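Local atomic coordinates of B-type flagellar hook-associated protein 2 (Pseudomonas aeruginosa, PDB entry 5FHY), a protein that caps the tip of the growing flagellar filament, where it promotes flagellin polymerisation and stops subunits from leaking away unassembled. Residues P156-G161 against G165-A170. Numbering follows the deposited sequence.
Sequences PKLSDG and GYVTKA. With NA (sodium ion), chain E.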
ATOM      1  N   PRO B 156     -18.953  11.664 -64.980  1.00 76.97           N
ATOM      2  CA  PRO B 156     -17.589  11.187 -64.742  1.00 75.71           C
ATOM      3  C   PRO B 156     -17.287  11.128 -63.251  1.00 77.03           C
ATOM      4  O   PRO B 156     -18.085  11.630 -62.468  1.00 80.75           O
ATOM      5  CB  PRO B 156     -16.732  12.243 -65.430  1.00 73.15           C
ATOM      6  CG  PRO B 156     -17.519  13.500 -65.241  1.00 69.70           C
ATOM      7  CD  PRO B 156     -18.977  13.105 -65.301  1.00 73.53           C
ATOM      8  N   LYS B 157     -16.163  10.540 -62.855  1.00 74.22           N
ATOM      9  CA  LYS B 157     -15.750  10.658 -61.465  1.00 74.60           C
ATOM     10  C   LYS B 157     -15.343  12.106 -61.237  1.00 72.24           C
ATOM     11  O   LYS B 157     -14.695  12.711 -62.085  1.00 72.09           O
ATOM     12  CB  LYS B 157     -14.601   9.703 -61.122  1.00 80.54           C
ATOM     13  CG  LYS B 157     -14.134   9.830 -59.671  1.00 97.75           C
ATOM     14  CD  LYS B 157     -13.226   8.688 -59.233  1.00111.74           C
ATOM     15  CE  LYS B 157     -12.957   8.747 -57.728  1.00121.97           C
ATOM     16  NZ  LYS B 157     -12.127   7.610 -57.234  1.00128.74           N
ATOM     17  N   LEU B 158     -15.742  12.660 -60.098  1.00 65.86           N
ATOM     18  CA  LEU B 158     -15.519  14.072 -59.811  1.00 77.68           C
ATOM     19  C   LEU B 158     -14.036  14.422 -59.848  1.00 80.18           C
ATOM     20  O   LEU B 158     -13.203  13.716 -59.284  1.00 80.96           O
ATOM     21  CB  LEU B 158     -16.106  14.446 -58.444  1.00 67.26           C
ATOM     22  CG  LEU B 158     -15.995  15.921 -58.034  1.00 68.39           C
ATOM     23  CD1 LEU B 158     -16.811  16.809 -58.967  1.00 69.09           C
ATOM     24  CD2 LEU B 158     -16.384  16.137 -56.572  1.00 69.42           C
ATOM     25  N   SER B 159     -13.718  15.509 -60.538  1.00 67.46           N
ATOM     26  CA  SER B 159     -12.381  16.078 -60.508  1.00 68.10           C
ATOM     27  C   SER B 159     -12.524  17.575 -60.285  1.00 69.11           C
ATOM     28  O   SER B 159     -13.642  18.096 -60.287  1.00 69.28           O
ATOM     29  CB  SER B 159     -11.624  15.792 -61.805  1.00 68.41           C
ATOM     30  OG  SER B 159     -12.273  16.393 -62.913  1.00 77.66           O
ATOM     31  N   ASP B 160     -11.404  18.259 -60.074  1.00 70.07           N
ATOM     32  CA  ASP B 160     -11.434  19.693 -59.792  1.00 73.34           C
ATOM     33  C   ASP B 160     -12.040  20.477 -60.956  1.00 71.49           C
ATOM     34  O   ASP B 160     -11.855  20.120 -62.114  1.00 85.63           O
ATOM     35  CB  ASP B 160     -10.029  20.213 -59.469  1.00 73.20           C
ATOM     36  CG  ASP B 160     -10.035  21.665 -59.034  1.00 79.32           C
ATOM     37  OD1 ASP B 160     -10.955  22.051 -58.282  1.00 82.54           O
ATOM     38  OD2 ASP B 160      -9.120  22.415 -59.436  1.00 87.92           O
ATOM     39  N   GLY B 161     -12.768  21.541 -60.642  1.00 78.92           N
ATOM     40  CA  GLY B 161     -13.468  22.307 -61.657  1.00 80.45           C
ATOM     41  C   GLY B 161     -14.937  22.433 -61.310  1.00 79.77           C
ATOM     42  O   GLY B 161     -15.429  21.755 -60.406  1.00 72.27           O
ATOM     43  N   GLY B 165     -19.798  15.607 -61.062  1.00 78.86           N
ATOM     44  CA  GLY B 165     -19.173  14.299 -61.091  1.00 83.53           C
ATOM     45  C   GLY B 165     -19.467  13.517 -59.828  1.00 83.73           C
ATOM     46  O   GLY B 165     -19.794  14.102 -58.797  1.00 82.34           O
ATOM     47  N   TYR B 166     -19.344  12.195 -59.893  1.00 85.44           N
ATOM     48  CA  TYR B 166     -19.607  11.374 -58.716  1.00 79.28           C
ATOM     49  C   TYR B 166     -18.358  11.294 -57.844  1.00 66.66           C
ATOM     50  O   TYR B 166     -17.237  11.373 -58.341  1.00 65.85           O
ATOM     51  CB  TYR B 166     -20.099   9.969 -59.111  1.00 67.30           C
ATOM     52  CG  TYR B 166     -19.098   9.118 -59.865  1.00 65.92           C
ATOM     53  CD1 TYR B 166     -18.077   8.447 -59.196  1.00 64.73           C
ATOM     54  CD2 TYR B 166     -19.202   8.947 -61.242  1.00 66.26           C
ATOM     55  CE1 TYR B 166     -17.158   7.673 -59.883  1.00 63.85           C
ATOM     56  CE2 TYR B 166     -18.294   8.163 -61.939  1.00 68.74           C
ATOM     57  CZ  TYR B 166     -17.277   7.525 -61.252  1.00 65.51           C
ATOM     58  OH  TYR B 166     -16.373   6.744 -61.937  1.00 68.09           O
ATOM     59  N   VAL B 167     -18.563  11.139 -56.540  1.00 72.42           N
ATOM     60  CA  VAL B 167     -17.463  10.950 -55.601  1.00 75.55           C
ATOM     61  C   VAL B 167     -17.260   9.457 -55.351  1.00 80.80           C
ATOM     62  O   VAL B 167     -16.136   8.957 -55.370  1.00 86.35           O
ATOM     63  CB  VAL B 167     -17.720  11.680 -54.266  1.00 76.13           C
ATOM     64  CG1 VAL B 167     -16.619  11.365 -53.257  1.00 68.82           C
ATOM     65  CG2 VAL B 167     -17.822  13.181 -54.494  1.00 74.47           C
ATOM     66  N   THR B 168     -18.358   8.750 -55.115  1.00 78.54           N
ATOM     67  CA  THR B 168     -18.328   7.297 -55.007  1.00 73.60           C
ATOM     68  C   THR B 168     -19.427   6.690 -55.864  1.00 75.45           C
ATOM     69  O   THR B 168     -20.520   7.251 -55.969  1.00 78.88           O
ATOM     70  CB  THR B 168     -18.517   6.821 -53.555  1.00 76.25           C
ATOM     71  OG1 THR B 168     -19.840   7.148 -53.116  1.00 88.37           O
ATOM     72  CG2 THR B 168     -17.510   7.479 -52.625  1.00 72.91           C
ATOM     73  N   LYS B 169     -19.143   5.542 -56.470  1.00 73.24           N
ATOM     74  CA  LYS B 169     -20.164   4.818 -57.217  1.00 74.99           C
ATOM     75  C   LYS B 169     -20.838   3.817 -56.307  1.00 70.72           C
ATOM     76  O   LYS B 169     -20.163   3.105 -55.568  1.00 74.22           O
ATOM     77  CB  LYS B 169     -19.562   4.077 -58.414  1.00 84.12           C
ATOM     78  CG  LYS B 169     -19.020   4.962 -59.515  1.00 89.43           C
ATOM     79  CD  LYS B 169     -20.109   5.481 -60.437  1.00 92.94           C
ATOM     80  CE  LYS B 169     -20.621   4.393 -61.368  1.00 95.18           C
ATOM     81  NZ  LYS B 169     -21.397   4.963 -62.503  1.00 97.28           N
ATOM     82  N   ALA B 170     -22.163   3.747 -56.361  1.00 67.54           N
ATOM     83  CA  ALA B 170     -22.866   2.691 -55.651  1.00 76.83           C
ATOM     84  C   ALA B 170     -22.549   1.375 -56.351  1.00 76.79           C
ATOM     85  O   ALA B 170     -22.601   1.286 -57.577  1.00 69.57           O
ATOM     86  CB  ALA B 170     -24.364   2.952 -55.618  1.00 71.13           C
TER
HETATM   87 NA    NA E 502     -15.408  19.115 -61.875  1.00 52.86          NA
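Tyr-166 meets Lys-157 because its chi1 of 65° places CG between its own backbone N and carbonyl carbon and turns the ring onto the backbone of the other segment. Lys-157 has CG anti to its N (chi1 179°), and its extended side chain crosses that of Tyr-166 at about a right angle. Over the ring there is a CH-pi interaction: Lys-157 CA stands 3.5 Å from the centroid of the Tyr-166 ring, almost on the normal. Lys-157 CB touches the same ring near the hydroxyl end, 3.5 Å from Tyr-166 CZ. The opposite face of the ring is covered by CD of Lys-169, so the ring has CA and CB of Lys-157 on one face and CD of Lys-169 on the other.

Two backbone hydrogen bonds flank Lys-157. Tyr-166 N donates to Pro-156 O at 2.9 Å, in the carbonyl plane. Leu-158 N donates to Tyr-166 O at 2.6 Å, tilted from that carbonyl's plane but nearly straight at the hydrogen (168°). Together they make a single beta bridge. Gly-165, without a side chain, brings its CA to 3.9 Å from Leu-158 CA. Beyond it, Leu-158 and Val-167 lie side by side, with Leu-158 CD2 3.9 Å from Val-167 CG2. Asp-178 of a second subunit packs on both.

Strand 165-166 is an outermost strand of its sheet within this chain and pairs with strand 48-50. Val-167 and Thr-168 both face Lys-48 there, a classic beta bulge. On the other segment, Ser-159 O binds a sodium ion at 2.6 Å, and Ala-163 O is its second protein ligand. The chemistry is consistent with a loop held largely by its backbone: paired amides and carbonyls set the bridge, the Tyr-166 ring packs against the backbone of Lys-157, and two main-chain oxygens hold the ion.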